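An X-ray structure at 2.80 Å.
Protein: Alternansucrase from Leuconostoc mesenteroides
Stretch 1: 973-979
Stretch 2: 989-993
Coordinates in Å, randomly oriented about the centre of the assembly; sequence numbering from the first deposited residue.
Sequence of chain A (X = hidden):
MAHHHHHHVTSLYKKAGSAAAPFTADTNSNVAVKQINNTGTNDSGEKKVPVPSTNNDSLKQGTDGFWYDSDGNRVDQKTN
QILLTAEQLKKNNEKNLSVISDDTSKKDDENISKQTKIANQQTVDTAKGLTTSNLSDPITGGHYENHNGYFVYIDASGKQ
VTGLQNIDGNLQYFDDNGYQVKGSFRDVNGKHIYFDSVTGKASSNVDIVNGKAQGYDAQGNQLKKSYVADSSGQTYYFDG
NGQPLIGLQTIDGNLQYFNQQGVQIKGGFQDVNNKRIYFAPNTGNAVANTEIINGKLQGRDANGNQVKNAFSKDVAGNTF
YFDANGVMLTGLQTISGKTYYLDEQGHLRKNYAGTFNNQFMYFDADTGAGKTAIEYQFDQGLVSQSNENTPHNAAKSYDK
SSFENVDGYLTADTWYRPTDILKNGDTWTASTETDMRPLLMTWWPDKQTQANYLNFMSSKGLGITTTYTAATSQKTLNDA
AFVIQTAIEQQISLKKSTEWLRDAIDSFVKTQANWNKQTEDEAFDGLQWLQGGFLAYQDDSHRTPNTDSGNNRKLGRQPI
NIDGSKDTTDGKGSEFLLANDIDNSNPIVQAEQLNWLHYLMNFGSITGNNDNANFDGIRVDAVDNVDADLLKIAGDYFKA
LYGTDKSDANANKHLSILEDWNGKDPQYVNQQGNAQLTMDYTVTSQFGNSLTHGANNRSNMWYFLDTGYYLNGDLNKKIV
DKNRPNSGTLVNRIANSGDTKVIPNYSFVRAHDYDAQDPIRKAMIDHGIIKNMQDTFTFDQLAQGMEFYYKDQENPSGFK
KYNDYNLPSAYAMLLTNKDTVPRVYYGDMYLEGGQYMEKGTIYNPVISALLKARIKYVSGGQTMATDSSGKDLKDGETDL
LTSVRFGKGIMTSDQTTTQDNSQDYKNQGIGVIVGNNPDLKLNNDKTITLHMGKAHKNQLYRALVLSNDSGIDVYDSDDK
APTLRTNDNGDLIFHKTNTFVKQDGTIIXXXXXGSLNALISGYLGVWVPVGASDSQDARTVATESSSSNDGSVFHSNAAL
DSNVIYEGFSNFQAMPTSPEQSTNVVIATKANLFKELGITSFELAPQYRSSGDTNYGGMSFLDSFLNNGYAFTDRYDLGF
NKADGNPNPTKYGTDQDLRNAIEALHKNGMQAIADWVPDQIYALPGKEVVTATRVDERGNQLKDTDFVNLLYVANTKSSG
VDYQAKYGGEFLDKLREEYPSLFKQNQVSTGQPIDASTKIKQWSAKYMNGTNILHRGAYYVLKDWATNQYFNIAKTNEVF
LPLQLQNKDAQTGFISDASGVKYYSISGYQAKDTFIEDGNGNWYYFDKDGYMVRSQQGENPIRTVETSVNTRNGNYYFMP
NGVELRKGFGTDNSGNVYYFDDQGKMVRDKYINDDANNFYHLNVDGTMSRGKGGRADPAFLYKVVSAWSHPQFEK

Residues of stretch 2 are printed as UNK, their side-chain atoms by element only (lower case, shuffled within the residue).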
# COMPACT_ATOMS: atom_id res chain seq x y z
N ILE A 973 -13.53 -25.32 -40.92
CA ILE A 973 -12.95 -26.47 -40.22
C ILE A 973 -11.41 -26.39 -40.23
O ILE A 973 -10.80 -26.08 -41.25
CB ILE A 973 -13.39 -27.82 -40.82
CG1 ILE A 973 -14.88 -27.81 -41.22
CG2 ILE A 973 -13.10 -28.94 -39.82
CD1 ILE A 973 -15.85 -27.92 -40.07
N PHE A 974 -10.80 -26.66 -39.09
CA PHE A 974 -9.35 -26.61 -38.95
C PHE A 974 -8.83 -27.94 -38.41
O PHE A 974 -9.48 -28.58 -37.58
CB PHE A 974 -8.92 -25.50 -37.99
CG PHE A 974 -9.20 -24.11 -38.48
CD1 PHE A 974 -10.45 -23.54 -38.31
CD2 PHE A 974 -8.20 -23.37 -39.12
CE1 PHE A 974 -10.70 -22.25 -38.76
CE2 PHE A 974 -8.44 -22.08 -39.56
CZ PHE A 974 -9.69 -21.51 -39.39
N HIS A 975 -7.65 -28.33 -38.88
CA HIS A 975 -7.02 -29.60 -38.52
C HIS A 975 -5.66 -29.34 -37.90
O HIS A 975 -5.18 -28.19 -37.89
CB HIS A 975 -6.87 -30.50 -39.76
CG HIS A 975 -8.15 -30.72 -40.51
ND1 HIS A 975 -9.01 -31.76 -40.22
CD2 HIS A 975 -8.73 -30.03 -41.52
CE1 HIS A 975 -10.05 -31.71 -41.02
NE2 HIS A 975 -9.91 -30.66 -41.82
N LYS A 976 -5.01 -30.40 -37.42
CA LYS A 976 -3.64 -30.30 -36.91
C LYS A 976 -2.74 -29.67 -37.97
O LYS A 976 -1.96 -28.77 -37.69
CB LYS A 976 -3.11 -31.68 -36.50
CG LYS A 976 -1.71 -31.69 -35.88
CD LYS A 976 -1.21 -33.10 -35.58
CE LYS A 976 0.15 -33.08 -34.89
NZ LYS A 976 1.26 -32.71 -35.83
N THR A 977 -2.86 -30.16 -39.19
CA THR A 977 -2.09 -29.64 -40.30
C THR A 977 -3.08 -29.08 -41.32
O THR A 977 -4.13 -29.68 -41.56
CB THR A 977 -1.17 -30.74 -40.88
OG1 THR A 977 -0.04 -30.13 -41.52
CG2 THR A 977 -1.93 -31.68 -41.85
N ASN A 978 -2.78 -27.91 -41.87
CA ASN A 978 -3.67 -27.28 -42.83
C ASN A 978 -2.91 -26.85 -44.08
O ASN A 978 -1.76 -26.40 -43.99
CB ASN A 978 -4.37 -26.05 -42.21
CG ASN A 978 -5.28 -26.40 -41.04
OD1 ASN A 978 -6.50 -26.60 -41.21
ND2 ASN A 978 -4.70 -26.48 -39.84
N THR A 979 -3.57 -26.99 -45.22
CA THR A 979 -3.03 -26.48 -46.47
C THR A 979 -4.01 -25.42 -47.01
O THR A 979 -5.07 -25.74 -47.53
CB THR A 979 -2.76 -27.63 -47.47
OG1 THR A 979 -4.00 -28.17 -47.94
CG2 THR A 979 -1.93 -28.76 -46.83
N UNK A 989 1.20 -23.51 -45.97
CA UNK A 989 1.11 -24.56 -44.96
C UNK A 989 1.13 -24.00 -43.56
O UNK A 989 2.01 -23.21 -43.23
o UNK A 989 1.26 -26.78 -46.84
n UNK A 989 3.50 -26.69 -46.73
c UNK A 989 2.30 -26.37 -46.29
c UNK A 989 2.29 -25.51 -45.04
N UNK A 990 0.22 -24.46 -42.70
CA UNK A 990 0.06 -23.89 -41.35
C UNK A 990 -0.45 -24.92 -40.34
O UNK A 990 -1.48 -25.56 -40.54
c UNK A 990 -0.91 -22.70 -41.39
c UNK A 990 -2.13 -22.06 -39.26
c UNK A 990 -0.02 -21.02 -39.73
o UNK A 990 -1.39 -19.74 -36.58
c UNK A 990 -0.14 -20.30 -38.55
c UNK A 990 -2.25 -21.33 -38.09
c UNK A 990 -1.26 -20.46 -37.73
c UNK A 990 -1.01 -21.92 -40.10
N UNK A 991 0.27 -25.06 -39.23
CA UNK A 991 -0.10 -26.00 -38.19
C UNK A 991 -0.85 -25.30 -37.04
O UNK A 991 -0.42 -24.23 -36.60
o UNK A 991 1.88 -29.36 -35.21
o UNK A 991 3.26 -28.20 -36.48
c UNK A 991 2.11 -28.57 -36.16
c UNK A 991 0.92 -28.04 -36.97
c UNK A 991 1.17 -26.69 -37.65
N UNK A 992 -1.95 -25.89 -36.58
CA UNK A 992 -2.60 -25.48 -35.31
C UNK A 992 -1.71 -25.92 -34.14
O UNK A 992 -1.83 -27.02 -33.60
c UNK A 992 -6.69 -24.30 -34.19
c UNK A 992 -4.00 -26.09 -35.15
c UNK A 992 -5.06 -25.53 -36.08
s UNK A 992 -5.70 -23.89 -35.64
N UNK A 993 -0.82 -25.01 -33.78
CA UNK A 993 0.32 -25.28 -32.93
C UNK A 993 0.40 -24.14 -31.92
O UNK A 993 0.41 -22.96 -32.31
c UNK A 993 2.88 -25.79 -33.14
c UNK A 993 1.60 -25.30 -33.80
n UNK A 993 5.85 -25.55 -32.16
c UNK A 993 4.10 -25.47 -34.00
c UNK A 993 5.37 -26.13 -33.45

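Position 989 has four side-chain atoms: two carbons in line, the second carrying one oxygen and one nitrogen. That is a short amide. The backbone pairs with Thr-979 as an antiparallel, non-hydrogen-bonded pair. The side chain lies on the same sheet face as that of Thr-979, and its oxygen comes near the threonine methyl. The residue is Asn-989. Its OD1 is 3.8 Å from Thr-979 CG2, and its CA is 3.5 Å from Asn-978 O, a CA-H...O contact.

Position 990 has eight side-chain atoms: one carbon, then a ring of six carbons bearing one oxygen. The side chain shares a sheet face with that of Asn-978, but the direct contacts to stretch 1 are made by the backbone. A phenol fits, so this is Tyr-990. Asn-978 N donates to Tyr-990 O at 3.0 Å, and Tyr-990 N donates to Asn-978 O at 3.1 Å. The hydroxyl is hydrogen-bonded elsewhere in the structure.

Position 991 has five side-chain atoms: three carbons in a row, the last carrying two oxygens. The backbone pairs with Thr-977. One oxygen lies near the amine of Lys-976, as expected of a carboxylate. The residue is Glu-991. Its OE2 forms a salt bridge with Lys-976 NZ at 3.5 Å; as a hydrogen bond this is weak. Its CG packs 3.1 Å from Lys-976 O.

Position 992 has four side-chain atoms: two carbons, a sulfur and a final carbon, unbranched. The side chain points toward stretch 1, and its sulfur lies near Phe-974. A thioether identifies Met-992. Its SD is 4.3 Å from Phe-974 CB and approaches the ring obliquely. Its CG is 3.2 Å from His-975 O. Its backbone N donates to Lys-976 O at 3.1 Å.

Position 993 has five side-chain atoms: four carbons in a row ending in nitrogen. This chain touches nothing on stretch 1, and its end leads away. The residue is Lys-993, with NZ hydrogen-bonded elsewhere in the structure.

The contact is an antiparallel strand pairing. The two backbone bonds between Asn-978 and Tyr-990 fix the register, and the bond from Met-992 extends it to Lys-976. Asn-978 also braces the turn within stretch 1: its OD1 accepts from His-975 N at 3.1 Å, and its ND2 donates to His-975 O at 2.6 Å. Beyond the paired strands, Met-992 packs against Phe-974, while the Lys-976 to Glu-991 salt bridge adds a polar link.

Stretch 2 989-993: NYEMK
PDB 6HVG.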